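Local coordinates for protein ATP-dependent DNA helicase (Mycobacterium smegmatis, PDB 5V9X) that unwinds RNA:DNA hybrids by moving 3'-to-5' along a single DNA strand, a motion probably powered by ATP hydrolysis, at residues Leu775-Phe780 with Ala827-Cys831; Phe780-Ala784 with Ile823-Ala827; Leu668-Gln672 with Pro863-Ala867; Gly634-Gly638 with Val679-Thr683. All blocks are in the same frame, centred on the assembly; numbering follows the deposited sequence.

From the N terminus, residues 634-638 open interaction 4 and residues 668-672 open interaction 3 before 679-683 closes interaction 4, so these two loops cross. They touch, with centres 13 Å apart, and tie helices 627-640 and 661-676 to the start and end of the following region with its mixed sheet. Within the long span of interaction 3, helix 774-786 begins both other contacts. Residues 823-827 close interaction 2 first and 827-831 then close interaction 1 around it; F780 and A827 belong to both. Interactions 1 and 2 join one pair of helices, with centres 6 Å apart, whereas the centres of interactions 1 and 3 are 35 Å apart. Residues 863-867 finally close interaction 3.

Interaction 1. Residues Leu775-Phe780 with Ala827-Cys831; sequences LFASRF and AVREC
F776 and L775 on helix 774-786 bracket the apolar centre, meeting A827, V828 and C831 of helix 822-835. With CG anti to the backbone N, the F776 ring swings toward the partner helix and its CE1 corner reaches two groups at once: CE1 lies 3.5 Å from A827 CB and 3.4 Å from V828 CG2, both oblique to the ring. A827 CB also faces the start of F780, 3.9 Å from its CA, where the backbones come nearest. On the other flank of A827, C831 directs its sulfur against the first helix. SG sits 3.8 Å from L775 CG and 4.0 Å from R779 CG, so the aliphatic stem of the arginine helps to cover it. The short segments pass with axes 9.1 Å apart at 119° between their directions, with A827 and C831 as the small side chains at the crossing.

Outward from the sulfur, R779 bends at chi2 and crosses the extended E830 at about a right angle. Its NH1 approaches E830 OE2 at the guanidinium edge, 2.8 Å away, in a salt bridge whose hydrogen bond is weak because its angle is 129°; the two planes stand 59° apart. The other oxygen, E830 OE1, pairs with K200, while L812 of helix 801-815 packs against F776. The contact thus pairs an apolar helix interface with a buried ionic edge, and two cationic partners on separate oxygens would probably stabilise E830 as a carboxylate while linking this helix pair to the DEAD/DEAH-box region.

Interaction 2. Residues Phe780-Ala784 with Ile823-Ala827; sequences FRECA and IVLEA
F780 of helix 774-786 packs on I823 and V824 at the beginning of helix 822-835, continuing a helix-helix crossing in the DEAD/H-associated region. The short axes approach to 9.1 Å, with 123° between their N-to-C directions, and the register runs from F780 opposite A827 to A784 opposite I823.

The aromatic contact is a CH-pi interaction: I823 CG2 stands over one face of the F780 ring, 4.0 Å from its centroid and 30° off the normal. Within that approach the methyl leans toward the CE1 side of the ring. V824 CG2 comes to the same corner from an oblique direction, 3.6 Å from F780 CE1. The ring is further enclosed by L812 and A815 of helix 801-815.

Aliphatic contacts extend the interface along the helix. Because I823 CG2 is anti to its own backbone N, this branch projects between the ring and the next turn, where it meets C783 CB and A784 CB at 4.1 Å each.

Polar groups stay at the margins. E826 offers its stem to the interface and its carboxylate end to a salt bridge with R829. Its CG is anti to the backbone N, and a bend at chi2 takes the carboxylate away from C783 SG. On the E826 side of the crossing, C783 SG rests against the aliphatic part of that glutamate, 3.9 Å from E826 CG.

Interaction 3. Residues Leu668-Gln672 with Pro863-Ala867; sequences LLREQ and PSPFA
Q672, on helix 661-676, and P865, in the first turn of helix 865-870, bring their CA atoms within 5.7 Å, the nearest backbone approach of the two segments. The second helix starts with an N-cap: S864 OG accepts from A867 N at 3.2 Å, while P865 has no N-H to offer. The remaining first-turn amide is met from across the contact. F866 N donates to Q672 OE1, 2.7 Å away at 159°, with the donor tilted 31° from the carbonyl plane.

With CG anti to the backbone N, Q672 sets CG over the centre of one face of the F866 ring, 3.7 Å from the centroid in a CH-pi contact; the bend at chi2 turns the amide toward F866 N, stacked beside it with its plane inclined by 25° to the ring. Q672 NE2 adds a weak bond to S864 OG, which also pairs with E688 on the neighbouring strand.

Apolar groups finish the surface joining the two helices. E671 sets its CB on the proline ring and sends its carboxylate to R433. L668 slides past P865 in the opposite sense and reaches the edge of the phenyl group, where L668 CD1 lies 4.1 Å from F866 CE1.

Interaction 4. Residues Gly634-Gly638 with Val679-Thr683; sequences GAFTG and VPSDT
T637 and V679 cross obliquely, methyl against methyl, with T637 CG2 3.7 Å from V679 CG2. The threonine puts this branch anti to its backbone N, toward the loop, while OG1 turns back to its own helix and bonds with V633 O. The same methyl also faces the P680 carbonyl, at 3.5 Å from CG2 to O.

One turn earlier, backbone replaces side chain. G634, having no side chain, presents its bare backbone, and the main chains close to 3.6 Å between G634 CA and S681 CA. S681 sets CB against the G634 carbonyl, and its CA makes a C-H...O contact with the same oxygen, 3.4 Å between S681 CA and G634 O. G638 approaches the same CB from the next turn of the helix, 4.0 Å from G638 CA to S681 CB.

The loop 679-683, which leads from helix 661-676 into strand 684-691, is thereby laid along helix 627-640. It is shaped by an ST turn, in which T683 N donates to S681 OG at 3.2 Å and 156°; T684 N also bonds to this oxygen. At the turn T683 makes backbone hydrogen bonds with R854, joining the strand start to the sheet edge.

D682 takes chi1 of 56°, which stands its carboxylate beside A635. OD2 lies 3.4 Å from A635 CB, a van der Waals approach.

Interaction 1. Residues Leu775-Phe780 with Ala827-Cys831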
loop_
_atom_site.group_PDB
_atom_site.type_symbol
_atom_site.label_atom_id
_atom_site.label_comp_id
_atom_site.label_asym_id
_atom_site.label_seq_id
_atom_site.Cartn_x
_atom_site.Cartn_y
_atom_site.Cartn_z
ATOM N N LEU A 775 7.676 16.729 8.048
ATOM C CA LEU A 775 7.480 15.772 6.964
ATOM C C LEU A 775 8.580 15.891 5.918
ATOM O O LEU A 775 9.107 14.879 5.440
ATOM C CB LEU A 775 6.111 15.983 6.318
ATOM C CG LEU A 775 5.861 15.174 5.045
ATOM C CD1 LEU A 775 5.727 13.689 5.365
ATOM C CD2 LEU A 775 4.638 15.687 4.303
ATOM N N PHE A 776 8.947 17.123 5.559
ATOM C CA PHE A 776 9.986 17.321 4.555
ATOM C C PHE A 776 11.324 16.770 5.026
ATOM O O PHE A 776 12.073 16.186 4.235
ATOM C CB PHE A 776 10.113 18.803 4.216
ATOM C CG PHE A 776 11.254 19.117 3.295
ATOM C CD1 PHE A 776 11.103 19.006 1.925
ATOM C CD2 PHE A 776 12.482 19.522 3.799
ATOM C CE1 PHE A 776 12.153 19.290 1.076
ATOM C CE2 PHE A 776 13.534 19.805 2.953
ATOM C CZ PHE A 776 13.369 19.691 1.592
ATOM N N ALA A 777 11.651 16.960 6.306
ATOM C CA ALA A 777 12.899 16.422 6.835
ATOM C C ALA A 777 12.951 14.907 6.689
ATOM O O ALA A 777 13.984 14.348 6.303
ATOM C CB ALA A 777 13.069 16.828 8.300
ATOM N N SER A 778 11.839 14.226 6.976
ATOM C CA SER A 778 11.804 12.771 6.851
ATOM C C SER A 778 11.900 12.342 5.393
ATOM O O SER A 778 12.684 11.449 5.048
ATOM C CB SER A 778 10.531 12.217 7.490
ATOM O OG SER A 778 10.537 12.408 8.894
ATOM N N ARG A 779 11.108 12.966 4.519
ATOM C CA ARG A 779 11.108 12.561 3.121
ATOM C C ARG A 779 12.377 12.989 2.395
ATOM O O ARG A 779 12.718 12.389 1.370
ATOM C CB ARG A 779 9.867 13.112 2.417
ATOM C CG ARG A 779 8.554 12.609 3.013
ATOM C CD ARG A 779 8.489 11.086 3.024
ATOM N NE ARG A 779 7.352 10.580 3.790
ATOM C CZ ARG A 779 6.217 10.145 3.251
ATOM N NH1 ARG A 779 6.062 10.147 1.934
ATOM N NH2 ARG A 779 5.237 9.702 4.030
ATOM N N PHE A 780 13.092 13.998 2.900
ATOM C CA PHE A 780 14.412 14.294 2.351
ATOM C C PHE A 780 15.408 13.198 2.711
ATOM O O PHE A 780 16.289 12.866 1.911
ATOM C CB PHE A 780 14.909 15.652 2.850
ATOM C CG PHE A 780 16.270 16.031 2.325
ATOM C CD1 PHE A 780 16.398 16.746 1.146
ATOM C CD2 PHE A 780 17.422 15.676 3.015
ATOM C CE1 PHE A 780 17.648 17.100 0.662
ATOM C CE2 PHE A 780 18.675 16.022 2.534
ATOM C CZ PHE A 780 18.788 16.736 1.357
ATOM N N ALA A 827 12.141 15.751 -2.806
ATOM C CA ALA A 827 11.485 15.744 -1.503
ATOM C C ALA A 827 10.262 16.654 -1.504
ATOM O O ALA A 827 9.193 16.277 -1.011
ATOM C CB ALA A 827 12.473 16.163 -0.414
ATOM N N VAL A 828 10.401 17.859 -2.066
ATOM C CA VAL A 828 9.256 18.754 -2.195
ATOM C C VAL A 828 8.223 18.161 -3.147
ATOM O O VAL A 828 7.012 18.301 -2.938
ATOM C CB VAL A 828 9.715 20.151 -2.654
ATOM C CG1 VAL A 828 8.531 21.085 -2.775
ATOM C CG2 VAL A 828 10.723 20.731 -1.682
ATOM N N ARG A 829 8.684 17.485 -4.200
ATOM C CA ARG A 829 7.765 16.868 -5.151
ATOM C C ARG A 829 6.926 15.784 -4.482
ATOM O O ARG A 829 5.712 15.703 -4.707
ATOM C CB ARG A 829 8.557 16.301 -6.333
ATOM C CG ARG A 829 7.789 16.165 -7.641
ATOM C CD ARG A 829 6.936 14.912 -7.673
ATOM N NE ARG A 829 7.655 13.732 -7.203
ATOM C CZ ARG A 829 7.062 12.599 -6.841
ATOM N NH1 ARG A 829 5.740 12.498 -6.893
ATOM N NH2 ARG A 829 7.786 11.569 -6.421
ATOM N N GLU A 830 7.549 14.946 -3.649
ATOM C CA GLU A 830 6.803 13.869 -3.003
ATOM C C GLU A 830 5.810 14.412 -1.982
ATOM O O GLU A 830 4.660 13.961 -1.931
ATOM C CB GLU A 830 7.758 12.879 -2.337
ATOM C CG GLU A 830 7.030 11.743 -1.623
ATOM C CD GLU A 830 7.961 10.739 -0.971
ATOM O OE1 GLU A 830 9.188 10.970 -0.963
ATOM O OE2 GLU A 830 7.460 9.713 -0.463
ATOM N N CYS A 831 6.235 15.377 -1.163
ATOM C CA CYS A 831 5.350 15.918 -0.134
ATOM C C CYS A 831 4.103 16.542 -0.748
ATOM O O CYS A 831 2.977 16.247 -0.330
ATOM C CB CYS A 831 6.099 16.947 0.716
ATOM S SG CYS A 831 7.425 16.272 1.742
#

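Interaction 2. Residues Phe780-Ala784 with Ile823-Ala827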
loop_
_atom_site.group_PDB
_atom_site.type_symbol
_atom_site.label_atom_id
_atom_site.label_comp_id
_atom_site.label_asym_id
_atom_site.label_seq_id
_atom_site.Cartn_x
_atom_site.Cartn_y
_atom_site.Cartn_z
ATOM N N PHE A 780 13.092 13.998 2.900
ATOM C CA PHE A 780 14.412 14.294 2.351
ATOM C C PHE A 780 15.408 13.198 2.711
ATOM O O PHE A 780 16.289 12.866 1.911
ATOM C CB PHE A 780 14.909 15.652 2.850
ATOM C CG PHE A 780 16.270 16.031 2.325
ATOM C CD1 PHE A 780 16.398 16.746 1.146
ATOM C CD2 PHE A 780 17.422 15.676 3.015
ATOM C CE1 PHE A 780 17.648 17.100 0.662
ATOM C CE2 PHE A 780 18.675 16.022 2.534
ATOM C CZ PHE A 780 18.788 16.736 1.357
ATOM N N ARG A 781 15.290 12.635 3.916
ATOM C CA ARG A 781 16.168 11.539 4.313
ATOM C C ARG A 781 15.899 10.292 3.479
ATOM O O ARG A 781 16.829 9.687 2.931
ATOM C CB ARG A 781 15.992 11.234 5.801
ATOM C CG ARG A 781 16.669 9.944 6.239
ATOM C CD ARG A 781 16.289 9.558 7.657
ATOM N NE ARG A 781 14.842 9.461 7.844
ATOM C CZ ARG A 781 14.103 8.429 7.448
ATOM N NH1 ARG A 781 14.667 7.401 6.828
ATOM N NH2 ARG A 781 12.795 8.428 7.666
ATOM N N GLU A 782 14.628 9.888 3.379
ATOM C CA GLU A 782 14.285 8.708 2.591
ATOM C C GLU A 782 14.688 8.883 1.130
ATOM O O GLU A 782 15.128 7.926 0.481
ATOM C CB GLU A 782 12.787 8.415 2.705
ATOM C CG GLU A 782 12.296 8.115 4.119
ATOM C CD GLU A 782 10.784 7.958 4.192
ATOM O OE1 GLU A 782 10.116 8.120 3.147
ATOM O OE2 GLU A 782 10.261 7.674 5.292
ATOM N N CYS A 783 14.549 10.101 0.596
ATOM C CA CYS A 783 14.942 10.350 -0.788
ATOM C C CYS A 783 16.455 10.271 -0.957
ATOM O O CYS A 783 16.951 9.636 -1.895
ATOM C CB CYS A 783 14.421 11.711 -1.249
ATOM S SG CYS A 783 12.669 11.731 -1.704
ATOM N N ALA A 784 17.206 10.913 -0.056
ATOM C CA ALA A 784 18.662 10.898 -0.162
ATOM C C ALA A 784 19.208 9.478 -0.096
ATOM O O ALA A 784 20.108 9.113 -0.862
ATOM C CB ALA A 784 19.280 11.762 0.938
ATOM N N ILE A 823 17.684 16.403 -4.851
ATOM C CA ILE A 823 17.050 15.729 -3.723
ATOM C C ILE A 823 16.045 16.654 -3.047
ATOM O O ILE A 823 14.956 16.223 -2.648
ATOM C CB ILE A 823 18.109 15.214 -2.733
ATOM C CG1 ILE A 823 19.105 14.312 -3.456
ATOM C CG2 ILE A 823 17.447 14.441 -1.602
ATOM C CD1 ILE A 823 18.459 13.122 -4.129
ATOM N N VAL A 824 16.385 17.939 -2.916
ATOM C CA VAL A 824 15.427 18.909 -2.391
ATOM C C VAL A 824 14.206 18.990 -3.299
ATOM O O VAL A 824 13.061 18.988 -2.832
ATOM C CB VAL A 824 16.092 20.286 -2.217
ATOM C CG1 VAL A 824 15.062 21.321 -1.793
ATOM C CG2 VAL A 824 17.217 20.206 -1.200
ATOM N N LEU A 825 14.434 19.057 -4.614
ATOM C CA LEU A 825 13.328 19.109 -5.566
ATOM C C LEU A 825 12.413 17.900 -5.412
ATOM O O LEU A 825 11.183 18.035 -5.389
ATOM C CB LEU A 825 13.866 19.188 -6.995
ATOM C CG LEU A 825 14.731 20.383 -7.393
ATOM C CD1 LEU A 825 15.219 20.224 -8.825
ATOM C CD2 LEU A 825 13.967 21.687 -7.231
ATOM N N GLU A 826 12.998 16.706 -5.301
ATOM C CA GLU A 826 12.190 15.492 -5.238
ATOM C C GLU A 826 11.478 15.364 -3.897
ATOM O O GLU A 826 10.327 14.915 -3.843
ATOM C CB GLU A 826 13.061 14.265 -5.511
ATOM C CG GLU A 826 12.336 12.937 -5.357
ATOM C CD GLU A 826 11.062 12.851 -6.184
ATOM O OE1 GLU A 826 10.995 13.472 -7.267
ATOM O OE2 GLU A 826 10.121 12.153 -5.748
ATOM N N ALA A 827 12.141 15.751 -2.806
ATOM C CA ALA A 827 11.485 15.744 -1.503
ATOM C C ALA A 827 10.262 16.654 -1.504
ATOM O O ALA A 827 9.193 16.277 -1.011
ATOM C CB ALA A 827 12.473 16.163 -0.414
#

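Interaction 3. Residues Leu668-Gln672 with Pro863-Ala867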
loop_
_atom_site.group_PDB
_atom_site.type_symbol
_atom_site.label_atom_id
_atom_site.label_comp_id
_atom_site.label_asym_id
_atom_site.label_seq_id
_atom_site.Cartn_x
_atom_site.Cartn_y
_atom_site.Cartn_z
ATOM N N LEU A 668 -23.401 6.950 19.369
ATOM C CA LEU A 668 -22.261 7.807 19.056
ATOM C C LEU A 668 -22.710 9.087 18.364
ATOM O O LEU A 668 -22.309 10.190 18.750
ATOM C CB LEU A 668 -21.263 7.047 18.182
ATOM C CG LEU A 668 -20.103 7.848 17.593
ATOM C CD1 LEU A 668 -19.201 8.384 18.691
ATOM C CD2 LEU A 668 -19.316 6.992 16.620
ATOM N N LEU A 669 -23.553 8.957 17.339
ATOM C CA LEU A 669 -23.996 10.132 16.597
ATOM C C LEU A 669 -24.941 10.988 17.429
ATOM O O LEU A 669 -24.898 12.221 17.354
ATOM C CB LEU A 669 -24.657 9.701 15.290
ATOM C CG LEU A 669 -23.719 8.922 14.369
ATOM C CD1 LEU A 669 -24.455 8.419 13.139
ATOM C CD2 LEU A 669 -22.533 9.786 13.975
ATOM N N ARG A 670 -25.803 10.354 18.227
ATOM C CA ARG A 670 -26.671 11.108 19.126
ATOM C C ARG A 670 -25.853 11.957 20.090
ATOM O O ARG A 670 -26.086 13.164 20.222
ATOM C CB ARG A 670 -27.594 10.156 19.890
ATOM C CG ARG A 670 -28.488 10.854 20.902
ATOM C CD ARG A 670 -29.466 9.898 21.568
ATOM N NE ARG A 670 -28.803 8.766 22.209
ATOM C CZ ARG A 670 -28.138 8.838 23.360
ATOM N NH1 ARG A 670 -28.031 9.994 23.999
ATOM N NH2 ARG A 670 -27.573 7.750 23.867
ATOM N N GLU A 671 -24.874 11.342 20.762
ATOM C CA GLU A 671 -24.052 12.080 21.719
ATOM C C GLU A 671 -23.252 13.181 21.036
ATOM O O GLU A 671 -23.098 14.277 21.587
ATOM C CB GLU A 671 -23.114 11.128 22.456
ATOM C CG GLU A 671 -23.800 10.172 23.412
ATOM C CD GLU A 671 -22.805 9.351 24.206
ATOM O OE1 GLU A 671 -21.736 9.893 24.561
ATOM O OE2 GLU A 671 -23.084 8.163 24.467
ATOM N N GLN A 672 -22.717 12.905 19.843
ATOM C CA GLN A 672 -22.017 13.948 19.100
ATOM C C GLN A 672 -22.971 15.069 18.714
ATOM O O GLN A 672 -22.604 16.249 18.751
ATOM C CB GLN A 672 -21.353 13.362 17.856
ATOM C CG GLN A 672 -20.522 14.370 17.082
ATOM C CD GLN A 672 -19.360 14.902 17.896
ATOM O OE1 GLN A 672 -18.753 14.172 18.676
ATOM N NE2 GLN A 672 -19.051 16.181 17.726
ATOM N N PRO A 863 -14.930 17.797 26.111
ATOM C CA PRO A 863 -14.780 17.347 24.721
ATOM C C PRO A 863 -15.899 16.416 24.274
ATOM O O PRO A 863 -16.278 15.479 24.981
ATOM C CB PRO A 863 -13.425 16.631 24.732
ATOM C CG PRO A 863 -12.661 17.316 25.801
ATOM C CD PRO A 863 -13.663 17.695 26.860
ATOM N N SER A 864 -16.430 16.692 23.083
ATOM C CA SER A 864 -17.438 15.878 22.417
ATOM C C SER A 864 -16.862 14.499 22.107
ATOM O O SER A 864 -15.638 14.314 22.176
ATOM C CB SER A 864 -17.911 16.567 21.134
ATOM O OG SER A 864 -16.885 16.591 20.158
ATOM N N PRO A 865 -17.695 13.506 21.777
ATOM C CA PRO A 865 -17.144 12.196 21.392
ATOM C C PRO A 865 -16.119 12.267 20.269
ATOM O O PRO A 865 -15.086 11.588 20.338
ATOM C CB PRO A 865 -18.392 11.410 20.971
ATOM C CG PRO A 865 -19.486 11.999 21.779
ATOM C CD PRO A 865 -19.165 13.470 21.895
ATOM N N PHE A 866 -16.372 13.079 19.237
ATOM C CA PHE A 866 -15.413 13.198 18.143
ATOM C C PHE A 866 -14.129 13.874 18.605
ATOM O O PHE A 866 -13.028 13.461 18.221
ATOM C CB PHE A 866 -16.027 13.971 16.975
ATOM C CG PHE A 866 -17.002 13.172 16.154
ATOM C CD1 PHE A 866 -17.532 11.982 16.629
ATOM C CD2 PHE A 866 -17.377 13.608 14.895
ATOM C CE1 PHE A 866 -18.425 11.252 15.869
ATOM C CE2 PHE A 866 -18.268 12.880 14.129
ATOM C CZ PHE A 866 -18.792 11.701 14.616
ATOM N N ALA A 867 -14.252 14.922 19.423
ATOM C CA ALA A 867 -13.069 15.579 19.967
ATOM C C ALA A 867 -12.297 14.642 20.883
ATOM O O ALA A 867 -11.062 14.619 20.860
ATOM C CB ALA A 867 -13.472 16.850 20.716
#

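Interaction 4. Residues Gly634-Gly638 with Val679-Thr683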
loop_
_atom_site.group_PDB
_atom_site.type_symbol
_atom_site.label_atom_id
_atom_site.label_comp_id
_atom_site.label_asym_id
_atom_site.label_seq_id
_atom_site.Cartn_x
_atom_site.Cartn_y
_atom_site.Cartn_z
ATOM N N GLY A 634 -17.888 11.634 5.620
ATOM C CA GLY A 634 -18.753 12.686 6.127
ATOM C C GLY A 634 -20.184 12.552 5.645
ATOM O O GLY A 634 -21.129 12.763 6.410
ATOM N N ALA A 635 -20.364 12.201 4.368
ATOM C CA ALA A 635 -21.707 11.995 3.837
ATOM C C ALA A 635 -22.409 10.833 4.527
ATOM O O ALA A 635 -23.639 10.837 4.651
ATOM C CB ALA A 635 -21.642 11.762 2.327
ATOM N N PHE A 636 -21.650 9.832 4.978
ATOM C CA PHE A 636 -22.238 8.752 5.761
ATOM C C PHE A 636 -22.622 9.235 7.153
ATOM O O PHE A 636 -23.707 8.913 7.651
ATOM C CB PHE A 636 -21.257 7.578 5.844
ATOM C CG PHE A 636 -21.645 6.519 6.847
ATOM C CD1 PHE A 636 -22.398 5.422 6.463
ATOM C CD2 PHE A 636 -21.233 6.610 8.171
ATOM C CE1 PHE A 636 -22.745 4.445 7.383
ATOM C CE2 PHE A 636 -21.581 5.637 9.093
ATOM C CZ PHE A 636 -22.336 4.553 8.698
ATOM N N THR A 637 -21.739 9.998 7.800
ATOM C CA THR A 637 -22.018 10.477 9.149
ATOM C C THR A 637 -23.212 11.421 9.157
ATOM O O THR A 637 -24.110 11.298 9.997
ATOM C CB THR A 637 -20.782 11.169 9.726
ATOM O OG1 THR A 637 -19.687 10.244 9.757
ATOM C CG2 THR A 637 -21.060 11.667 11.135
ATOM N N GLY A 638 -23.238 12.371 8.221
ATOM C CA GLY A 638 -24.363 13.289 8.150
ATOM C C GLY A 638 -25.675 12.579 7.877
ATOM O O GLY A 638 -26.684 12.839 8.537
ATOM N N VAL A 679 -23.411 17.235 13.552
ATOM C CA VAL A 679 -22.260 16.347 13.415
ATOM C C VAL A 679 -21.464 16.730 12.172
ATOM O O VAL A 679 -22.042 17.168 11.166
ATOM C CB VAL A 679 -22.687 14.869 13.379
ATOM C CG1 VAL A 679 -23.645 14.564 14.526
ATOM C CG2 VAL A 679 -23.305 14.501 12.034
ATOM N N PRO A 680 -20.140 16.606 12.210
ATOM C CA PRO A 680 -19.331 16.920 11.028
ATOM C C PRO A 680 -19.686 16.010 9.864
ATOM O O PRO A 680 -20.071 14.853 10.046
ATOM C CB PRO A 680 -17.895 16.680 11.508
ATOM C CG PRO A 680 -17.975 16.739 12.997
ATOM C CD PRO A 680 -19.318 16.238 13.373
ATOM N N SER A 681 -19.553 16.547 8.655
ATOM C CA SER A 681 -19.933 15.816 7.456
ATOM C C SER A 681 -19.201 16.415 6.263
ATOM O O SER A 681 -18.383 17.329 6.403
ATOM C CB SER A 681 -21.449 15.850 7.246
ATOM O OG SER A 681 -21.873 17.141 6.845
ATOM N N ASP A 682 -19.515 15.890 5.076
ATOM C CA ASP A 682 -18.936 16.404 3.842
ATOM C C ASP A 682 -19.401 17.819 3.527
ATOM O O ASP A 682 -18.768 18.498 2.711
ATOM C CB ASP A 682 -19.285 15.476 2.678
ATOM C CG ASP A 682 -20.781 15.273 2.525
ATOM O OD1 ASP A 682 -21.503 15.380 3.539
ATOM O OD2 ASP A 682 -21.237 15.007 1.394
ATOM N N THR A 683 -20.490 18.277 4.148
ATOM C CA THR A 683 -21.023 19.604 3.886
ATOM C C THR A 683 -20.883 20.566 5.057
ATOM O O THR A 683 -21.015 21.776 4.853
ATOM C CB THR A 683 -22.508 19.518 3.498
ATOM O OG1 THR A 683 -23.274 19.062 4.620
ATOM C CG2 THR A 683 -22.698 18.557 2.337
#